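Local coordinates for intestinal fatty acid binding protein (Rattus norvegicus, PDB 1ICM) that binds long-chain fatty acids such as myristate inside a beta-barrel and probably carries them within cells of the intestine, at residues G4-M18 with R28-I40. Numbering follows the deposited sequence.
Sequences GTWKVDRNENYEKFM and RKLGAHDNLKLTI. With MYR (myristic acid), chain B.
A32 O is gripped from strand 4-12 by the amide of N11, directly through a weak bond (ND2 to A32 O, 3.4 Å) and again through a water that donates to A32 O and accepts from ND2. The other end of that amide, OD1, is bonded to R126, which also pairs with D34, so one arginine ties both segments to strand 122-130. A second water joins the helices: it donates to G31 O and lies 2.8 Å from Y14 OH. Both G31 O and this water sit at the edge of the Y14 ring, in its plane, while M18 CE rests on one face, 3.4 Å above it and offset toward the rim. With CG anti to the backbone N (chi1 -167°), Y14 extends inward until OH lies 3.1 Å from C12 of the myristate tail. A leucine in place of Y14 would probably leave this water without its hydroxyl partner and M18 CE without a ring to lie on. M18 bends at its last torsion (chi3 -84°), bringing CE 3.4 Å from R28 O; SD faces the last tail carbon, C14. Farther out, E15 holds K29 by a weak salt bridge and R28 NE through a third water, though R28 also bonds I23 through NH1. Toward the other end the chains become antiparallel strands: W6 N bonds L38 O and L38 N bonds W6 O, each at 2.8 Å, V8 N reaches L36 O, and T5 OG1 meets T39 OG1 at 3.3 Å. On the W6 side of the sheet, I40 CD1 packs against W6 CD1 (3.8 Å). Two neighbouring antiparallel strands linked through a helix-turn-helix lid beside the lipid tail are characteristic of the fatty-acid-binding-protein beta-clam.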
ATOM      1  N   GLY A   4       9.150  -0.295  12.361  1.00 15.46           N
ATOM      2  CA  GLY A   4       9.254  -1.743  12.465  1.00 15.73           C
ATOM      3  C   GLY A   4       9.167  -2.498  11.130  1.00 15.57           C
ATOM      4  O   GLY A   4       8.983  -1.881  10.077  1.00 14.81           O
ATOM      5  N   THR A   5       9.338  -3.825  11.239  1.00 11.05           N
ATOM      6  CA  THR A   5       9.316  -4.689  10.094  1.00 11.31           C
ATOM      7  C   THR A   5       8.025  -5.416  10.126  1.00 12.52           C
ATOM      8  O   THR A   5       7.749  -5.934  11.200  1.00 14.24           O
ATOM      9  CB  THR A   5      10.575  -5.564  10.034  1.00 12.85           C
ATOM     10  OG1 THR A   5      11.648  -4.664   9.762  1.00 12.52           O
ATOM     11  CG2 THR A   5      10.430  -6.482   8.831  1.00 16.69           C
ATOM     12  N   TRP A   6       7.279  -5.395   8.998  1.00 10.89           N
ATOM     13  CA  TRP A   6       5.948  -6.005   8.950  1.00  9.23           C
ATOM     14  C   TRP A   6       5.892  -6.989   7.782  1.00  8.84           C
ATOM     15  O   TRP A   6       6.387  -6.684   6.700  1.00 14.67           O
ATOM     16  CB  TRP A   6       4.944  -4.873   8.687  1.00  7.85           C
ATOM     17  CG  TRP A   6       4.915  -3.766   9.732  1.00 10.21           C
ATOM     18  CD1 TRP A   6       5.636  -2.602   9.707  1.00 13.80           C
ATOM     19  CD2 TRP A   6       4.131  -3.744  10.930  1.00  9.62           C
ATOM     20  NE1 TRP A   6       5.385  -1.857  10.840  1.00 10.77           N
ATOM     21  CE2 TRP A   6       4.438  -2.531  11.597  1.00  9.82           C
ATOM     22  CE3 TRP A   6       3.227  -4.646  11.537  1.00 10.61           C
ATOM     23  CZ2 TRP A   6       3.817  -2.205  12.819  1.00 10.86           C
ATOM     24  CZ3 TRP A   6       2.609  -4.317  12.740  1.00 12.97           C
ATOM     25  CH2 TRP A   6       2.933  -3.110  13.367  1.00  8.53           C
ATOM     26  N   LYS A   7       5.258  -8.143   7.978  1.00 11.96           N
ATOM     27  CA  LYS A   7       5.165  -9.179   6.956  1.00 12.16           C
ATOM     28  C   LYS A   7       3.719  -9.539   6.722  1.00 11.70           C
ATOM     29  O   LYS A   7       2.935  -9.819   7.640  1.00 11.60           O
ATOM     30  CB  LYS A   7       5.926 -10.438   7.356  1.00 17.12           C
ATOM     31  CG  LYS A   7       5.893 -11.589   6.341  1.00 35.21           C
ATOM     32  CD  LYS A   7       6.950 -11.543   5.232  1.00 46.41           C
ATOM     33  CE  LYS A   7       7.196 -12.861   4.489  1.00 53.12           C
ATOM     34  NZ  LYS A   7       8.560 -13.012   3.927  1.00 55.26           N
ATOM     35  N   VAL A   8       3.343  -9.564   5.450  1.00 11.22           N
ATOM     36  CA  VAL A   8       1.940  -9.869   5.203  1.00 11.09           C
ATOM     37  C   VAL A   8       1.472 -11.202   5.747  1.00 14.62           C
ATOM     38  O   VAL A   8       2.210 -12.169   5.639  1.00 15.19           O
ATOM     39  CB  VAL A   8       1.611  -9.677   3.718  1.00 12.77           C
ATOM     40  CG1 VAL A   8       2.268 -10.795   2.895  1.00 19.80           C
ATOM     41  CG2 VAL A   8       0.091  -9.634   3.507  1.00 15.02           C
ATOM     42  N   ASP A   9       0.251 -11.260   6.300  1.00 15.51           N
ATOM     43  CA  ASP A   9      -0.302 -12.468   6.865  1.00 14.41           C
ATOM     44  C   ASP A   9      -1.552 -12.955   6.132  1.00 20.62           C
ATOM     45  O   ASP A   9      -1.685 -14.151   5.854  1.00 18.04           O
ATOM     46  CB  ASP A   9      -0.667 -12.139   8.309  1.00 12.62           C
ATOM     47  CG  ASP A   9      -1.263 -13.312   9.018  1.00 20.50           C
ATOM     48  OD1 ASP A   9      -0.511 -14.365   9.081  1.00 24.51           O
ATOM     49  OD2 ASP A   9      -2.354 -13.284   9.516  1.00 21.52           O
ATOM     50  N   ARG A  10      -2.506 -12.058   5.833  1.00 15.14           N
ATOM     51  CA  ARG A  10      -3.707 -12.470   5.126  1.00 13.10           C
ATOM     52  C   ARG A  10      -4.285 -11.311   4.335  1.00 11.49           C
ATOM     53  O   ARG A  10      -3.930 -10.152   4.598  1.00 11.87           O
ATOM     54  CB  ARG A  10      -4.760 -13.087   6.015  1.00 14.00           C
ATOM     55  CG  ARG A  10      -5.090 -12.122   7.141  1.00 16.01           C
ATOM     56  CD  ARG A  10      -5.860 -12.778   8.295  1.00 20.78           C
ATOM     57  NE  ARG A  10      -6.313 -11.785   9.270  1.00 17.43           N
ATOM     58  CZ  ARG A  10      -5.572 -11.198  10.233  1.00 21.44           C
ATOM     59  NH1 ARG A  10      -4.292 -11.499  10.421  1.00 14.60           N
ATOM     60  NH2 ARG A  10      -6.093 -10.298  11.069  1.00 19.85           N
ATOM     61  N   ASN A  11      -5.149 -11.643   3.382  1.00 12.13           N
ATOM     62  CA  ASN A  11      -5.774 -10.615   2.550  1.00  8.60           C
ATOM     63  C   ASN A  11      -7.274 -10.772   2.578  1.00 10.89           C
ATOM     64  O   ASN A  11      -7.790 -11.857   2.899  1.00 14.14           O
ATOM     65  CB  ASN A  11      -5.401 -10.834   1.083  1.00 12.51           C
ATOM     66  CG  ASN A  11      -3.906 -10.967   0.868  1.00 19.12           C
ATOM     67  OD1 ASN A  11      -3.068 -10.123   1.219  1.00 19.28           O
ATOM     68  ND2 ASN A  11      -3.557 -12.075   0.238  1.00 27.57           N
ATOM     69  N   GLU A  12      -7.959  -9.694   2.208  1.00 10.37           N
ATOM     70  CA  GLU A  12      -9.407  -9.749   2.123  1.00 13.65           C
ATOM     71  C   GLU A  12      -9.823  -9.125   0.799  1.00  8.09           C
ATOM     72  O   GLU A  12      -9.398  -8.008   0.519  1.00  8.97           O
ATOM     73  CB  GLU A  12     -10.103  -9.053   3.306  1.00 21.28           C
ATOM     74  CG  GLU A  12     -10.001  -9.918   4.579  1.00 26.73           C
ATOM     75  CD  GLU A  12     -10.760  -9.389   5.778  1.00 31.09           C
ATOM     76  OE1 GLU A  12     -11.694  -8.534   5.446  1.00 22.69           O
ATOM     77  OE2 GLU A  12     -10.516  -9.725   6.923  1.00 33.48           O
ATOM     78  N   ASN A  13     -10.539  -9.901  -0.022  1.00 10.12           N
ATOM     79  CA  ASN A  13     -11.002  -9.449  -1.331  1.00  7.75           C
ATOM     80  C   ASN A  13      -9.939  -8.897  -2.235  1.00 11.59           C
ATOM     81  O   ASN A  13     -10.211  -8.068  -3.109  1.00 13.14           O
ATOM     82  CB  ASN A  13     -12.048  -8.362  -1.083  1.00 12.55           C
ATOM     83  CG  ASN A  13     -13.112  -8.296  -2.155  1.00 22.30           C
ATOM     84  OD1 ASN A  13     -13.603  -9.326  -2.670  1.00 18.77           O
ATOM     85  ND2 ASN A  13     -13.460  -7.048  -2.480  1.00 19.59           N
ATOM     86  N   TYR A  14      -8.670  -9.320  -2.070  1.00  8.25           N
ATOM     87  CA  TYR A  14      -7.598  -8.786  -2.870  1.00  7.31           C
ATOM     88  C   TYR A  14      -7.659  -9.160  -4.359  1.00 11.91           C
ATOM     89  O   TYR A  14      -7.313  -8.381  -5.267  1.00 11.45           O
ATOM     90  CB  TYR A  14      -6.285  -9.179  -2.137  1.00  8.65           C
ATOM     91  CG  TYR A  14      -5.084  -8.445  -2.656  1.00 11.21           C
ATOM     92  CD1 TYR A  14      -5.135  -7.071  -2.897  1.00 12.21           C
ATOM     93  CD2 TYR A  14      -3.877  -9.091  -2.913  1.00 11.37           C
ATOM     94  CE1 TYR A  14      -4.035  -6.341  -3.356  1.00 14.46           C
ATOM     95  CE2 TYR A  14      -2.766  -8.378  -3.356  1.00 14.60           C
ATOM     96  CZ  TYR A  14      -2.826  -7.004  -3.597  1.00 14.19           C
ATOM     97  OH  TYR A  14      -1.707  -6.308  -4.018  1.00 11.72           O
ATOM     98  N   GLU A  15      -8.073 -10.379  -4.654  1.00 11.67           N
ATOM     99  CA  GLU A  15      -8.112 -10.697  -6.070  1.00 14.91           C
ATOM    100  C   GLU A  15      -9.148  -9.898  -6.831  1.00 15.54           C
ATOM    101  O   GLU A  15      -8.845  -9.490  -7.929  1.00 14.16           O
ATOM    102  CB  GLU A  15      -8.316 -12.197  -6.386  1.00 24.63           C
ATOM    103  CG  GLU A  15      -7.039 -13.045  -6.138  1.00 28.69           C
ATOM    104  CD  GLU A  15      -7.274 -14.521  -6.324  1.00 34.25           C
ATOM    105  OE1 GLU A  15      -7.961 -14.952  -7.232  1.00 37.32           O
ATOM    106  OE2 GLU A  15      -6.693 -15.271  -5.400  1.00 29.85           O
ATOM    107  N   LYS A  16     -10.343  -9.681  -6.264  1.00 15.36           N
ATOM    108  CA  LYS A  16     -11.388  -8.903  -6.927  1.00 12.21           C
ATOM    109  C   LYS A  16     -10.880  -7.481  -7.105  1.00 15.16           C
ATOM    110  O   LYS A  16     -11.088  -6.824  -8.129  1.00 13.24           O
ATOM    111  CB  LYS A  16     -12.655  -8.883  -6.096  1.00 17.51           C
ATOM    112  CG  LYS A  16     -13.646  -9.970  -6.483  1.00 35.08           C
ATOM    113  CD  LYS A  16     -14.245  -9.783  -7.881  1.00 49.20           C
ATOM    114  CE  LYS A  16     -14.994 -10.990  -8.446  1.00 55.25           C
ATOM    115  NZ  LYS A  16     -15.042 -11.066  -9.923  1.00 58.04           N
ATOM    116  N   PHE A  17     -10.163  -6.987  -6.100  1.00 10.55           N
ATOM    117  CA  PHE A  17      -9.625  -5.639  -6.204  1.00  9.45           C
ATOM    118  C   PHE A  17      -8.637  -5.543  -7.356  1.00 14.06           C
ATOM    119  O   PHE A  17      -8.635  -4.595  -8.161  1.00 13.04           O
ATOM    120  CB  PHE A  17      -8.994  -5.211  -4.848  1.00  8.55           C
ATOM    121  CG  PHE A  17      -8.292  -3.880  -4.945  1.00  7.65           C
ATOM    122  CD1 PHE A  17      -6.977  -3.763  -5.383  1.00  9.34           C
ATOM    123  CD2 PHE A  17      -8.986  -2.715  -4.618  1.00 12.18           C
ATOM    124  CE1 PHE A  17      -6.344  -2.527  -5.475  1.00 15.22           C
ATOM    125  CE2 PHE A  17      -8.388  -1.460  -4.729  1.00 13.30           C
ATOM    126  CZ  PHE A  17      -7.073  -1.370  -5.172  1.00 14.67           C
ATOM    127  N   MET A  18      -7.757  -6.571  -7.465  1.00 11.42           N
ATOM    128  CA  MET A  18      -6.790  -6.536  -8.561  1.00 10.06           C
ATOM    129  C   MET A  18      -7.458  -6.668  -9.936  1.00  6.36           C
ATOM    130  O   MET A  18      -7.009  -6.064 -10.899  1.00 10.35           O
ATOM    131  CB  MET A  18      -5.773  -7.683  -8.421  1.00 13.01           C
ATOM    132  CG  MET A  18      -4.804  -7.368  -7.294  1.00 12.65           C
ATOM    133  SD  MET A  18      -3.389  -8.516  -7.214  1.00 18.82           S
ATOM    134  CE  MET A  18      -4.158  -9.842  -6.267  1.00 14.94           C
ATOM    135  N   ARG A  28      -2.818 -12.063 -10.824  1.00 14.44           N
ATOM    136  CA  ARG A  28      -3.537 -11.925  -9.558  1.00 11.71           C
ATOM    137  C   ARG A  28      -3.117 -13.030  -8.598  1.00 17.39           C
ATOM    138  O   ARG A  28      -2.952 -12.800  -7.374  1.00 15.26           O
ATOM    139  CB  ARG A  28      -5.062 -11.916  -9.670  1.00 10.79           C
ATOM    140  CG  ARG A  28      -5.492 -10.821 -10.611  1.00 14.04           C
ATOM    141  CD  ARG A  28      -6.994 -10.584 -10.556  1.00 16.42           C
ATOM    142  NE  ARG A  28      -7.926 -11.644 -10.952  1.00 22.02           N
ATOM    143  CZ  ARG A  28      -8.467 -11.722 -12.174  1.00 22.44           C
ATOM    144  NH1 ARG A  28      -8.111 -10.861 -13.142  1.00 21.46           N
ATOM    145  NH2 ARG A  28      -9.345 -12.675 -12.447  1.00 19.47           N
ATOM    146  N   LYS A  29      -3.015 -14.252  -9.151  1.00 12.93           N
ATOM    147  CA  LYS A  29      -2.594 -15.364  -8.302  1.00 14.30           C
ATOM    148  C   LYS A  29      -1.178 -15.127  -7.751  1.00 13.87           C
ATOM    149  O   LYS A  29      -0.836 -15.393  -6.600  1.00 18.39           O
ATOM    150  CB  LYS A  29      -2.819 -16.699  -9.007  1.00 11.49           C
ATOM    151  CG  LYS A  29      -4.316 -16.847  -9.354  1.00 15.72           C
ATOM    152  CD  LYS A  29      -5.086 -17.386  -8.150  1.00 21.07           C
ATOM    153  CE  LYS A  29      -6.611 -17.557  -8.206  1.00 28.80           C
ATOM    154  NZ  LYS A  29      -7.103 -18.251  -6.991  1.00 33.21           N
ATOM    155  N   LEU A  30      -0.301 -14.561  -8.554  1.00  9.10           N
ATOM    156  CA  LEU A  30       1.034 -14.280  -8.057  1.00 13.70           C
ATOM    157  C   LEU A  30       1.014 -13.130  -7.034  1.00 19.43           C
ATOM    158  O   LEU A  30       1.770 -13.173  -6.068  1.00 16.97           O
ATOM    159  CB  LEU A  30       2.056 -13.871  -9.152  1.00 10.35           C
ATOM    160  CG  LEU A  30       2.217 -14.888 -10.303  1.00 18.30           C
ATOM    161  CD1 LEU A  30       3.165 -14.391 -11.419  1.00 18.67           C
ATOM    162  CD2 LEU A  30       2.602 -16.274  -9.787  1.00 18.84           C
ATOM    163  N   GLY A  31       0.182 -12.108  -7.285  1.00 14.47           N
ATOM    164  CA  GLY A  31       0.054 -10.930  -6.433  1.00 10.26           C
ATOM    165  C   GLY A  31      -0.408 -11.275  -5.033  1.00 12.34           C
ATOM    166  O   GLY A  31       0.051 -10.707  -4.029  1.00 18.19           O
ATOM    167  N   ALA A  32      -1.295 -12.246  -4.956  1.00  8.67           N
ATOM    168  CA  ALA A  32      -1.831 -12.668  -3.695  1.00 11.02           C
ATOM    169  C   ALA A  32      -0.912 -13.491  -2.810  1.00 14.18           C
ATOM    170  O   ALA A  32      -1.274 -13.793  -1.669  1.00 17.47           O
ATOM    171  CB  ALA A  32      -3.093 -13.499  -3.888  1.00 18.53           C
ATOM    172  N   HIS A  33       0.242 -13.884  -3.361  1.00 12.66           N
ATOM    173  CA  HIS A  33       1.236 -14.636  -2.656  1.00  8.92           C
ATOM    174  C   HIS A  33       2.571 -13.964  -2.970  1.00 12.27           C
ATOM    175  O   HIS A  33       3.562 -14.605  -3.377  1.00 16.25           O
ATOM    176  CB  HIS A  33       1.284 -16.044  -3.239  1.00 13.61           C
ATOM    177  CG  HIS A  33       0.186 -16.921  -2.821  1.00 26.65           C
ATOM    178  ND1 HIS A  33      -0.944 -17.090  -3.611  1.00 32.65           N
ATOM    179  CD2 HIS A  33       0.094 -17.688  -1.703  1.00 33.66           C
ATOM    180  CE1 HIS A  33      -1.705 -17.961  -2.961  1.00 39.06           C
ATOM    181  NE2 HIS A  33      -1.119 -18.334  -1.821  1.00 42.16           N
ATOM    182  N   ASP A  34       2.628 -12.640  -2.790  1.00 10.01           N
ATOM    183  CA  ASP A  34       3.840 -11.905  -3.081  1.00  9.61           C
ATOM    184  C   ASP A  34       4.925 -11.799  -1.984  1.00  4.63           C
ATOM    185  O   ASP A  34       5.978 -11.220  -2.282  1.00  8.98           O
ATOM    186  CB  ASP A  34       3.442 -10.509  -3.574  1.00 13.01           C
ATOM    187  CG  ASP A  34       2.785  -9.622  -2.542  1.00 14.88           C
ATOM    188  OD1 ASP A  34       2.480 -10.202  -1.408  1.00 12.20           O
ATOM    189  OD2 ASP A  34       2.559  -8.439  -2.755  1.00 16.32           O
ATOM    190  N   ASN A  35       4.625 -12.381  -0.815  1.00  6.83           N
ATOM    191  CA  ASN A  35       5.565 -12.363   0.333  1.00  9.97           C
ATOM    192  C   ASN A  35       5.992 -10.942   0.655  1.00 12.46           C
ATOM    193  O   ASN A  35       7.137 -10.713   1.001  1.00 15.54           O
ATOM    194  CB  ASN A  35       6.854 -13.216   0.155  1.00 14.59           C
ATOM    195  CG  ASN A  35       6.489 -14.684   0.085  1.00 38.39           C
ATOM    196  OD1 ASN A  35       5.972 -15.248   1.066  1.00 46.93           O
ATOM    197  ND2 ASN A  35       6.725 -15.287  -1.083  1.00 44.97           N
ATOM    198  N   LEU A  36       5.076  -9.983   0.543  1.00  9.71           N
ATOM    199  CA  LEU A  36       5.475  -8.590   0.795  1.00 10.21           C
ATOM    200  C   LEU A  36       5.850  -8.361   2.275  1.00  7.96           C
ATOM    201  O   LEU A  36       5.178  -8.814   3.193  1.00  7.39           O
ATOM    202  CB  LEU A  36       4.227  -7.731   0.447  1.00 12.74           C
ATOM    203  CG  LEU A  36       4.390  -6.240   0.675  1.00  9.71           C
ATOM    204  CD1 LEU A  36       5.511  -5.614  -0.157  1.00 11.10           C
ATOM    205  CD2 LEU A  36       2.999  -5.580   0.470  1.00 12.22           C
ATOM    206  N   LYS A  37       6.911  -7.612   2.413  1.00  9.96           N
ATOM    207  CA  LYS A  37       7.481  -7.220   3.686  1.00 11.36           C
ATOM    208  C   LYS A  37       7.792  -5.728   3.590  1.00  9.34           C
ATOM    209  O   LYS A  37       8.326  -5.193   2.591  1.00  9.54           O
ATOM    210  CB  LYS A  37       8.790  -7.989   3.786  1.00 13.81           C
ATOM    211  CG  LYS A  37       9.664  -7.611   4.961  1.00 27.54           C
ATOM    212  CD  LYS A  37      10.651  -8.731   5.210  1.00 38.94           C
ATOM    213  CE  LYS A  37      12.069  -8.230   5.424  1.00 51.61           C
ATOM    214  NZ  LYS A  37      12.992  -9.264   5.936  1.00 56.04           N
ATOM    215  N   LEU A  38       7.431  -5.016   4.671  1.00  7.86           N
ATOM    216  CA  LEU A  38       7.692  -3.577   4.673  1.00 10.25           C
ATOM    217  C   LEU A  38       8.525  -3.227   5.906  1.00 14.88           C
ATOM    218  O   LEU A  38       8.251  -3.704   7.028  1.00 14.84           O
ATOM    219  CB  LEU A  38       6.336  -2.840   4.892  1.00 12.20           C
ATOM    220  CG  LEU A  38       5.269  -3.058   3.812  1.00 12.97           C
ATOM    221  CD1 LEU A  38       3.984  -2.366   4.235  1.00 16.55           C
ATOM    222  CD2 LEU A  38       5.776  -2.421   2.517  1.00 15.54           C
ATOM    223  N   THR A  39       9.525  -2.368   5.687  1.00  8.32           N
ATOM    224  CA  THR A  39      10.348  -1.933   6.804  1.00 12.98           C
ATOM    225  C   THR A  39      10.093  -0.431   6.850  1.00 14.68           C
ATOM    226  O   THR A  39      10.445   0.276   5.904  1.00 13.03           O
ATOM    227  CB  THR A  39      11.846  -2.287   6.635  1.00 15.97           C
ATOM    228  OG1 THR A  39      11.996  -3.702   6.644  1.00 14.97           O
ATOM    229  CG2 THR A  39      12.670  -1.674   7.755  1.00 17.93           C
ATOM    230  N   ILE A  40       9.475   0.037   7.947  1.00 11.32           N
ATOM    231  CA  ILE A  40       9.098   1.443   8.101  1.00 16.89           C
ATOM    232  C   ILE A  40       9.921   2.197   9.112  1.00 13.55           C
ATOM    233  O   ILE A  40      10.062   1.758  10.256  1.00 12.56           O
ATOM    234  CB  ILE A  40       7.608   1.582   8.444  1.00 15.82           C
ATOM    235  CG1 ILE A  40       6.822   0.945   7.303  1.00 13.67           C
ATOM    236  CG2 ILE A  40       7.247   3.060   8.554  1.00 15.44           C
ATOM    237  CD1 ILE A  40       5.374   0.614   7.624  1.00 16.20           C
TER
HETATM  238  C1  MYR B 133       3.756   3.553   0.465  1.00 27.61           C
HETATM  239  O1  MYR B 133       4.286   2.436   0.838  1.00 24.74           O
HETATM  240  O2  MYR B 133       3.356   4.344   1.279  1.00 28.44           O
HETATM  241  C2  MYR B 133       3.701   3.781  -1.042  1.00 24.53           C
HETATM  242  C3  MYR B 133       2.303   3.919  -1.616  1.00 27.21           C
HETATM  243  C4  MYR B 133       1.429   2.680  -1.462  1.00 29.37           C
HETATM  244  C5  MYR B 133       0.044   2.789  -2.101  1.00 28.92           C
HETATM  245  C6  MYR B 133      -0.593   1.405  -2.245  1.00 31.92           C
HETATM  246  C7  MYR B 133      -1.473   1.209  -3.470  1.00 31.57           C
HETATM  247  C8  MYR B 133      -1.187  -0.146  -4.112  1.00 30.64           C
HETATM  248  C9  MYR B 133      -2.453  -0.893  -4.464  1.00 32.29           C
HETATM  249  C10 MYR B 133      -2.258  -2.395  -4.591  1.00 36.89           C
HETATM  250  C11 MYR B 133      -2.035  -2.797  -6.035  1.00 43.89           C
HETATM  251  C12 MYR B 133      -1.498  -4.198  -6.266  1.00 48.14           C
HETATM  252  C13 MYR B 133      -1.228  -4.402  -7.747  1.00 56.15           C
HETATM  253  C14 MYR B 133      -0.904  -5.829  -8.155  1.00 62.28           C
HETATM  254  O   HOH W   1      -0.484 -12.775   0.845  1.00 29.08           O
HETATM  255  O   HOH W   2       0.463  -7.865  -4.841  1.00 13.07           O
HETATM  256  O   HOH W   3      -9.205 -13.630  -9.754  1.00 33.65           O